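Local coordinates for protein inactive Zymogen C11 Protease (Parabacteroides distasonis, PDB 6MZO) that is an inactive zymogen of the clostripain-like C11 protease family, probably working as a cysteine endopeptidase once activated, at residues D253-V257 with Y281-L285; C242-H247 with W352-Q358. One frame throughout, in Å; residues are numbered along the deposited sequence.

In the fold
After the nine-stranded mixed sheet has taken in strand 226-231, the chain runs through helix 235-246, whose last residues supply one side of contact 2, and directly into helix 251-255, the first side of contact 1. Contact 1 closes a short loop at residues 281-285, on and just after helix 278-283. Strand 302-307, the outermost strand at that end of the sheet, follows, and the last modelled helix, 351-357, returns to 242-247 to complete contact 2. The longer loop of contact 2 therefore encloses the shorter one. The centres of the two contacts lie about 13 Å apart; Phe246 packs on Tyr281 and Leu285, and Tyr357 on Leu254 and Tyr281, so all four helices share one packed region.

Contact 1. Residues D253-V257 with Y281-L285; sequences DLFAV and YVSRL
The C-terminal parts of two short helices of the clostripain-family chain, 251-255 and 278-283, and the residues just after them are joined by a small apolar contact between Leu254 and Val257 on one side and Tyr281, Arg284 and Leu285 on the other. Val257 fills the centre. With CG1 anti to the backbone N (chi1 174°), its methyls divide the contact: both come near Tyr281 CE1, CG1 also faces Arg284, and CG2 faces Leu285. Val257 CG1 approaches the edge of the Tyr281 ring near its plane, 4.1 Å from Tyr281 CE1, and also rests on the aliphatic part of Arg284, 4.0 Å from Arg284 CG. Val257 CG2 meets Leu285 CD2 at 3.7 Å, the two side chains crossing at about a right angle. Leu254 adds its CD2 methyl, which lies 4.0 Å from Leu285 CD1 and reaches the hydroxyl end of Tyr281.

A single water donates to Leu254 O at 2.7 Å and accepts from Tyr281 OH at 2.8 Å, bridging backbone and ring across the interface. Leu254 O also takes the amide Val257 N, at 3.1 Å, so the turn and the water grip the same oxygen. The guanidinium of Arg284 leads away from Val257 to a salt bridge with Asp280, leaving only the carbons nearer its backbone to pack here. An alanine in place of Val257 is likely to open a gap between the Tyr281 edge and Leu285 CD2, since both methyl contacts would go.

A glycerol, probably from the crystallisation liquor, lies beside Leu254. Around the contact, Leu285 packs on Leu245 and Phe246 of helix 235-246, Tyr281 touches Val335 and Pro336 in a loop, and both Leu254 and Tyr281 lean on Tyr357 of helix 351-357.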
loop_
_atom_site.group_PDB
_atom_site.type_symbol
_atom_site.label_atom_id
_atom_site.label_comp_id
_atom_site.label_asym_id
_atom_site.label_seq_id
_atom_site.Cartn_x
_atom_site.Cartn_y
_atom_site.Cartn_z
ATOM N N ASP A 253 -18.134 20.863 -13.433
ATOM C CA ASP A 253 -18.908 19.685 -12.953
ATOM C C ASP A 253 -18.255 18.995 -11.731
ATOM O O ASP A 253 -18.932 18.602 -10.786
ATOM C CB ASP A 253 -19.047 18.626 -14.059
ATOM C CG ASP A 253 -19.796 19.102 -15.284
ATOM O OD1 ASP A 253 -20.635 20.047 -15.206
ATOM O OD2 ASP A 253 -19.575 18.493 -16.355
ATOM N N LEU A 254 -16.944 18.794 -11.775
ATOM C CA LEU A 254 -16.258 18.121 -10.689
ATOM C C LEU A 254 -16.308 18.945 -9.403
ATOM O O LEU A 254 -16.522 18.427 -8.297
ATOM C CB LEU A 254 -14.794 17.835 -11.083
ATOM C CG LEU A 254 -14.749 16.942 -12.311
ATOM C CD1 LEU A 254 -13.255 16.907 -12.796
ATOM C CD2 LEU A 254 -15.175 15.495 -12.005
ATOM N N PHE A 255 -16.130 20.240 -9.580
ATOM C CA PHE A 255 -16.019 21.124 -8.436
ATOM C C PHE A 255 -17.365 21.303 -7.761
ATOM O O PHE A 255 -17.439 21.716 -6.602
ATOM C CB PHE A 255 -15.473 22.496 -8.863
ATOM C CG PHE A 255 -14.007 22.479 -9.326
ATOM C CD1 PHE A 255 -13.181 21.373 -9.093
ATOM C CD2 PHE A 255 -13.492 23.568 -9.988
ATOM C CE1 PHE A 255 -11.882 21.405 -9.527
ATOM C CE2 PHE A 255 -12.171 23.622 -10.411
ATOM C CZ PHE A 255 -11.356 22.527 -10.178
ATOM N N ALA A 256 -18.435 20.999 -8.471
ATOM C CA ALA A 256 -19.770 21.059 -7.878
ATOM C C ALA A 256 -20.065 19.914 -6.879
ATOM O O ALA A 256 -21.038 19.981 -6.090
ATOM C CB ALA A 256 -20.845 21.089 -9.009
ATOM N N VAL A 257 -19.250 18.869 -6.859
ATOM C CA VAL A 257 -19.448 17.825 -5.870
ATOM C C VAL A 257 -19.087 18.334 -4.478
ATOM O O VAL A 257 -17.953 18.764 -4.266
ATOM C CB VAL A 257 -18.586 16.598 -6.160
ATOM C CG1 VAL A 257 -18.710 15.573 -5.022
ATOM C CG2 VAL A 257 -18.863 16.041 -7.573
ATOM N N TYR A 281 -17.816 8.898 -3.805
ATOM C CA TYR A 281 -17.549 9.934 -4.785
ATOM C C TYR A 281 -18.219 9.624 -6.112
ATOM O O TYR A 281 -18.915 10.424 -6.655
ATOM C CB TYR A 281 -16.056 10.088 -4.992
ATOM C CG TYR A 281 -15.652 11.132 -5.994
ATOM C CD1 TYR A 281 -16.215 12.375 -5.976
ATOM C CD2 TYR A 281 -14.696 10.866 -6.930
ATOM C CE1 TYR A 281 -15.840 13.333 -6.891
ATOM C CE2 TYR A 281 -14.307 11.811 -7.840
ATOM C CZ TYR A 281 -14.888 13.041 -7.806
ATOM O OH TYR A 281 -14.516 13.978 -8.698
ATOM N N VAL A 282 -17.970 8.446 -6.631
ATOM C CA VAL A 282 -18.565 8.055 -7.908
ATOM C C VAL A 282 -20.089 8.126 -7.871
ATOM O O VAL A 282 -20.726 8.587 -8.853
ATOM C CB VAL A 282 -18.073 6.566 -8.325
ATOM C CG1 VAL A 282 -18.983 6.000 -9.400
ATOM C CG2 VAL A 282 -16.646 6.625 -8.799
ATOM N N SER A 283 -20.697 7.790 -6.727
ATOM C CA SER A 283 -22.157 7.861 -6.630
ATOM C C SER A 283 -22.718 9.304 -6.815
ATOM O O SER A 283 -23.890 9.483 -7.163
ATOM C CB SER A 283 -22.641 7.276 -5.265
ATOM O OG SER A 283 -22.473 8.268 -4.244
ATOM N N ARG A 284 -21.869 10.324 -6.646
ATOM C CA ARG A 284 -22.263 11.728 -6.849
ATOM C C ARG A 284 -22.231 12.181 -8.292
ATOM O O ARG A 284 -22.800 13.217 -8.640
ATOM C CB ARG A 284 -21.354 12.694 -6.083
ATOM C CG ARG A 284 -21.131 12.397 -4.623
ATOM C CD ARG A 284 -22.406 12.133 -3.956
ATOM N NE ARG A 284 -22.216 11.490 -2.659
ATOM C CZ ARG A 284 -22.727 11.949 -1.517
ATOM N NH1 ARG A 284 -23.481 13.078 -1.518
ATOM N NH2 ARG A 284 -22.491 11.292 -0.389
ATOM N N LEU A 285 -21.586 11.420 -9.140
ATOM C CA LEU A 285 -21.364 11.802 -10.534
ATOM C C LEU A 285 -22.017 10.839 -11.513
ATOM O O LEU A 285 -22.461 11.267 -12.594
ATOM C CB LEU A 285 -19.874 11.855 -10.824
ATOM C CG LEU A 285 -19.132 13.037 -10.169
ATOM C CD1 LEU A 285 -17.647 12.848 -10.359
ATOM C CD2 LEU A 285 -19.551 14.374 -10.822
HETATM O O HOH W 1 -14.768 16.522 -7.590
#

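Contact 2. Residues C242-H247 with W352-Q358; sequences CRTLFH and WYKDVYQ
Arg243 and Val356 bring the two helix backbones into direct contact, with CA atoms only 4.3 Å apart, and the buried carbonyl oxygen Val356 O has no conventional hydrogen-bond partner in the model. Instead, Arg243 CA lies 3.5 Å from Val356 O in a CA-H...O contact. A second, from His247 CA to Tyr357 O, lies one turn on from Arg243 and one residue on from Val356. This is the steep crossing of helix 235-246 by helix 351-357 in the clostripain-family fold, the axes of the short helical segments crossing at -73° and passing 8.4 Å apart at their closest. Helix 351-357 widens into a pi-type turn over 353-357, where Tyr353 O accepts the amides of both Tyr357 and Gln358.

The side chains between the helices pack through apolar groups. Val356 CG1 sits against Phe246 CD2 at 3.7 Å and also touches Cys242 CB, while Val356 CG2 lies over the centre of the Trp352 ring of its own helix. Cys242 SG reaches the edge of that same indole, 3.8 Å from Trp352 CH2, in a sulfur-aromatic contact close to the ring plane. The rings of Phe246 and Tyr357 overlap obliquely, Phe246 CD1 coming over a face of Tyr357, 3.7 Å from Tyr357 CZ. Tyr357 CE1 lies over one face of the Phe246 ring and Leu245 CD1 over the opposite face. Tyr172 meets Trp352 edge-to-face and hydrogen-bonds Asp355 OD2, tying this helix to helix 168-173.

Gln358, the last modelled residue, brings OE1 up to His247 CB and Arg243 CD. The Arg243 chain runs extended from the backbone and then bends at chi3 (-44°), which turns its NE-H toward the opposing helix. Arg243 NE donates in the guanidinium plane to Asp355 O at 2.8 Å, with an N-H...O angle of 174°.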
loop_
_atom_site.group_PDB
_atom_site.type_symbol
_atom_site.label_atom_id
_atom_site.label_comp_id
_atom_site.label_asym_id
_atom_site.label_seq_id
_atom_site.Cartn_x
_atom_site.Cartn_y
_atom_site.Cartn_z
ATOM N N CYS A 242 -14.953 3.443 -15.156
ATOM C CA CYS A 242 -14.908 4.801 -14.599
ATOM C C CYS A 242 -14.761 5.818 -15.689
ATOM O O CYS A 242 -15.333 6.929 -15.586
ATOM C CB CYS A 242 -13.748 4.932 -13.582
ATOM S SG CYS A 242 -14.091 4.005 -12.075
ATOM N N ARG A 243 -14.073 5.438 -16.768
ATOM C CA ARG A 243 -13.900 6.387 -17.847
ATOM C C ARG A 243 -15.265 6.870 -18.359
ATOM O O ARG A 243 -15.454 8.100 -18.654
ATOM C CB ARG A 243 -13.092 5.727 -18.987
ATOM C CG ARG A 243 -12.892 6.684 -20.190
ATOM C CD ARG A 243 -12.114 5.951 -21.291
ATOM N NE ARG A 243 -11.006 5.222 -20.716
ATOM C CZ ARG A 243 -10.846 3.899 -20.764
ATOM N NH1 ARG A 243 -11.710 3.142 -21.443
ATOM N NH2 ARG A 243 -9.800 3.349 -20.143
ATOM N N THR A 244 -16.251 5.970 -18.323
ATOM C CA THR A 244 -17.547 6.335 -18.945
ATOM C C THR A 244 -18.238 7.470 -18.197
ATOM O O THR A 244 -18.945 8.282 -18.821
ATOM C CB THR A 244 -18.505 5.131 -19.052
ATOM O OG1 THR A 244 -18.894 4.694 -17.749
ATOM C CG2 THR A 244 -17.817 3.962 -19.757
ATOM N N LEU A 245 -17.944 7.626 -16.905
ATOM C CA LEU A 245 -18.579 8.685 -16.142
ATOM C C LEU A 245 -17.656 9.864 -15.901
ATOM O O LEU A 245 -18.143 10.945 -15.585
ATOM C CB LEU A 245 -19.135 8.166 -14.797
ATOM C CG LEU A 245 -18.163 7.713 -13.680
ATOM C CD1 LEU A 245 -18.274 8.592 -12.451
ATOM C CD2 LEU A 245 -18.397 6.278 -13.256
ATOM N N PHE A 246 -16.338 9.707 -16.064
ATOM C CA PHE A 246 -15.459 10.847 -15.782
ATOM C C PHE A 246 -15.044 11.622 -17.037
ATOM O O PHE A 246 -14.724 12.819 -16.957
ATOM C CB PHE A 246 -14.197 10.355 -15.045
ATOM C CG PHE A 246 -14.415 10.131 -13.606
ATOM C CD1 PHE A 246 -14.543 11.219 -12.751
ATOM C CD2 PHE A 246 -14.448 8.827 -13.080
ATOM C CE1 PHE A 246 -14.749 11.023 -11.397
ATOM C CE2 PHE A 246 -14.608 8.636 -11.711
ATOM C CZ PHE A 246 -14.759 9.735 -10.870
ATOM N N HIS A 247 -15.024 10.939 -18.176
ATOM C CA HIS A 247 -14.355 11.513 -19.351
ATOM C C HIS A 247 -15.122 12.706 -19.927
ATOM O O HIS A 247 -14.571 13.455 -20.779
ATOM C CB HIS A 247 -14.125 10.445 -20.439
ATOM C CG HIS A 247 -15.360 10.077 -21.206
ATOM N ND1 HIS A 247 -16.591 9.904 -20.612
ATOM C CD2 HIS A 247 -15.557 9.887 -22.527
ATOM C CE1 HIS A 247 -17.493 9.621 -21.531
ATOM N NE2 HIS A 247 -16.894 9.621 -22.705
ATOM N N TRP A 352 -3.882 7.072 -13.882
ATOM C CA TRP A 352 -5.333 6.990 -13.684
ATOM C C TRP A 352 -6.049 8.226 -14.277
ATOM O O TRP A 352 -7.033 8.103 -14.993
ATOM C CB TRP A 352 -5.667 6.827 -12.189
ATOM C CG TRP A 352 -7.155 6.838 -11.904
ATOM C CD1 TRP A 352 -7.884 7.920 -11.532
ATOM C CD2 TRP A 352 -8.048 5.713 -11.955
ATOM N NE1 TRP A 352 -9.237 7.538 -11.351
ATOM C CE2 TRP A 352 -9.345 6.187 -11.592
ATOM C CE3 TRP A 352 -7.884 4.374 -12.292
ATOM C CZ2 TRP A 352 -10.476 5.354 -11.572
ATOM C CZ3 TRP A 352 -8.990 3.520 -12.230
ATOM C CH2 TRP A 352 -10.271 4.028 -11.903
ATOM N N TYR A 353 -5.593 9.421 -13.967
ATOM C CA TYR A 353 -6.204 10.603 -14.548
ATOM C C TYR A 353 -6.199 10.606 -16.082
ATOM O O TYR A 353 -7.206 10.920 -16.716
ATOM C CB TYR A 353 -5.497 11.854 -14.038
ATOM C CG TYR A 353 -6.079 13.112 -14.656
ATOM C CD1 TYR A 353 -7.256 13.672 -14.138
ATOM C CD2 TYR A 353 -5.518 13.678 -15.763
ATOM C CE1 TYR A 353 -7.810 14.806 -14.720
ATOM C CE2 TYR A 353 -6.081 14.841 -16.354
ATOM C CZ TYR A 353 -7.224 15.372 -15.811
ATOM O OH TYR A 353 -7.750 16.524 -16.424
ATOM N N LYS A 354 -5.043 10.316 -16.685
ATOM C CA LYS A 354 -4.937 10.311 -18.110
ATOM C C LYS A 354 -5.887 9.321 -18.773
ATOM O O LYS A 354 -6.524 9.642 -19.798
ATOM C CB LYS A 354 -3.486 10.006 -18.509
ATOM C CG LYS A 354 -2.505 11.059 -17.988
ATOM C CD LYS A 354 -1.058 10.659 -18.349
ATOM C CE LYS A 354 -0.013 11.591 -17.713
ATOM N NZ LYS A 354 1.365 11.010 -17.989
ATOM N N ASP A 355 -6.016 8.144 -18.175
ATOM C CA ASP A 355 -6.813 7.085 -18.800
ATOM C C ASP A 355 -8.302 7.153 -18.459
ATOM O O ASP A 355 -9.139 6.654 -19.237
ATOM C CB ASP A 355 -6.267 5.709 -18.460
ATOM C CG ASP A 355 -4.882 5.485 -19.036
ATOM O OD1 ASP A 355 -4.450 6.313 -19.868
ATOM O OD2 ASP A 355 -4.243 4.504 -18.671
ATOM N N VAL A 356 -8.634 7.825 -17.378
ATOM C CA VAL A 356 -10.005 7.847 -16.902
ATOM C C VAL A 356 -10.698 9.202 -17.126
ATOM O O VAL A 356 -11.841 9.249 -17.587
ATOM C CB VAL A 356 -10.031 7.455 -15.401
ATOM C CG1 VAL A 356 -11.401 7.729 -14.783
ATOM C CG2 VAL A 356 -9.700 5.957 -15.296
ATOM N N TYR A 357 -9.994 10.299 -16.847
ATOM C CA TYR A 357 -10.552 11.660 -17.104
ATOM C C TYR A 357 -10.290 12.111 -18.528
ATOM O O TYR A 357 -11.169 12.741 -19.148
ATOM C CB TYR A 357 -9.975 12.686 -16.160
ATOM C CG TYR A 357 -10.457 12.639 -14.731
ATOM C CD1 TYR A 357 -10.045 11.636 -13.872
ATOM C CD2 TYR A 357 -11.264 13.631 -14.226
ATOM C CE1 TYR A 357 -10.411 11.615 -12.537
ATOM C CE2 TYR A 357 -11.659 13.607 -12.926
ATOM C CZ TYR A 357 -11.222 12.611 -12.073
ATOM O OH TYR A 357 -11.623 12.644 -10.750
ATOM N N GLN A 358 -9.109 11.704 -19.005
ATOM C CA GLN A 358 -8.452 12.100 -20.277
ATOM C C GLN A 358 -8.261 13.567 -20.360
ATOM O O GLN A 358 -7.348 14.068 -19.712
ATOM C CB GLN A 358 -9.196 11.529 -21.468
ATOM C CG GLN A 358 -9.285 10.046 -21.261
ATOM C CD GLN A 358 -9.997 9.318 -22.335
ATOM O OE1 GLN A 358 -11.189 9.516 -22.552
ATOM N NE2 GLN A 358 -9.282 8.446 -23.020
#